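Side-chain contact in UPF0062 protein MJ1593 (Methanocaldococcus jannaschii, PDB 2YX5), which is of unassigned function but belongs to the PurS family of small proteins, with two helices and a three-stranded antiparallel sheet in each subunit of a tetramer: residues E53-K56 with E57-E61. Sequence-based numbering, arbitrary orientation.
Sequences EKVK and EEVEE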
# COMPACT_ATOMS: atom_id res chain seq x y z
N GLU A 53 27.87 -7.63 7.33
CA GLU A 53 27.26 -8.88 7.74
C GLU A 53 26.51 -8.69 9.04
O GLU A 53 25.44 -9.27 9.24
CB GLU A 53 28.32 -9.99 7.89
CG GLU A 53 27.76 -11.32 8.39
CD GLU A 53 26.55 -11.81 7.58
OE1 GLU A 53 26.61 -11.82 6.33
OE2 GLU A 53 25.53 -12.21 8.20
N LYS A 54 27.05 -7.86 9.93
CA LYS A 54 26.39 -7.64 11.21
C LYS A 54 25.14 -6.79 11.05
O LYS A 54 24.20 -6.91 11.84
CB LYS A 54 27.35 -6.99 12.22
CG LYS A 54 28.09 -8.01 13.09
CD LYS A 54 28.20 -7.50 14.52
CE LYS A 54 28.47 -8.63 15.52
NZ LYS A 54 28.45 -8.13 16.93
N VAL A 55 25.13 -5.95 10.02
CA VAL A 55 23.98 -5.09 9.75
C VAL A 55 22.85 -5.98 9.25
O VAL A 55 21.71 -5.90 9.74
CB VAL A 55 24.31 -4.04 8.65
CG1 VAL A 55 23.14 -3.09 8.48
CG2 VAL A 55 25.55 -3.26 9.03
N LYS A 56 23.19 -6.83 8.28
CA LYS A 56 22.25 -7.78 7.69
C LYS A 56 21.60 -8.60 8.81
O LYS A 56 20.41 -8.90 8.77
CB LYS A 56 22.98 -8.70 6.70
CG LYS A 56 22.09 -9.74 5.98
CD LYS A 56 22.92 -10.59 5.00
CE LYS A 56 22.14 -11.75 4.38
NZ LYS A 56 21.46 -11.42 3.09
N GLU A 57 22.38 -8.94 9.83
CA GLU A 57 21.84 -9.70 10.94
C GLU A 57 20.81 -8.86 11.66
O GLU A 57 19.75 -9.32 12.03
CB GLU A 57 22.95 -10.10 11.92
CG GLU A 57 23.86 -11.20 11.40
CD GLU A 57 24.88 -11.64 12.44
OE1 GLU A 57 25.76 -10.84 12.81
OE2 GLU A 57 24.79 -12.80 12.89
N GLU A 58 21.14 -7.59 11.86
CA GLU A 58 20.23 -6.73 12.57
C GLU A 58 18.90 -6.50 11.85
O GLU A 58 17.83 -6.60 12.46
CB GLU A 58 20.93 -5.41 12.88
CG GLU A 58 20.37 -4.70 14.11
CD GLU A 58 20.96 -3.32 14.31
OE1 GLU A 58 22.20 -3.16 14.19
OE2 GLU A 58 20.18 -2.39 14.61
N VAL A 59 18.95 -6.19 10.56
CA VAL A 59 17.73 -5.94 9.81
C VAL A 59 16.97 -7.25 9.73
O VAL A 59 15.74 -7.27 9.68
CB VAL A 59 18.04 -5.35 8.38
CG1 VAL A 59 18.79 -4.04 8.52
CG2 VAL A 59 18.88 -6.32 7.57
N GLU A 60 17.72 -8.34 9.76
CA GLU A 60 17.13 -9.67 9.71
C GLU A 60 16.18 -9.76 10.89
O GLU A 60 15.05 -10.22 10.74
CB GLU A 60 18.22 -10.72 9.84
CG GLU A 60 18.20 -11.75 8.74
CD GLU A 60 19.59 -12.28 8.43
OE1 GLU A 60 20.30 -12.68 9.38
OE2 GLU A 60 19.96 -12.30 7.24
N GLU A 61 16.65 -9.29 12.05
CA GLU A 61 15.83 -9.27 13.25
C GLU A 61 14.64 -8.32 13.11
O GLU A 61 13.53 -8.64 13.55
CB GLU A 61 16.68 -8.85 14.44
CG GLU A 61 17.38 -9.98 15.09
CD GLU A 61 16.40 -10.98 15.65
OE1 GLU A 61 15.59 -10.56 16.51
OE2 GLU A 61 16.45 -12.16 15.23
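The carbonyl oxygen of Val55 accepts the amide of Val59, N to O 2.9 Å, in the straightest of four successive i to i+4 bonds, its N-H...O angle 163°. These bonds belong to the amphipathic helix 52-67, which packs on the antiparallel sheet of this small alpha+beta subunit. One turn apart, Val55 and Val59 form its buried stripe, CG1 to CG1 4.5 Å. Strands 2-10, 34-47 and 73-81 all touch it, through Tyr2 and Ala4, Met47, and Ile77 and Val79 respectively. Beside that stripe, Lys56 meets Glu60. The lysine runs out with CG, CD and CE extended, and the side chain of Glu60 crosses it at a slant, OE2 lying 3.6 Å from both CG and CE of Lys56. A last bend at chi4 (91°) leaves NZ 4.5 Å from Glu60 OE2, too long for a salt bridge though probably still favourable; NZ instead makes a weak hydrogen bond to the carbonyl oxygen of Ile77. On the exposed side, Glu57 has CG beside its own backbone N (chi1 -73°) and extends back along the preceding turn. Its OE1 rests against CA and CG of Lys54, 3.6 Å from CA, while Lys54 NZ forms a salt bridge with Glu50. Glu53 crosses Glu57 at about a right angle, and their like charges would be expected to repel mildly. Glu58 turns to a second subunit, packing on its Phe31 and making a weak hydrogen bond to its Asn33. Between the two exposed glutamates the nearest side-chain approach is made by Glu53 OE2, 3.7 Å from Glu57 CG.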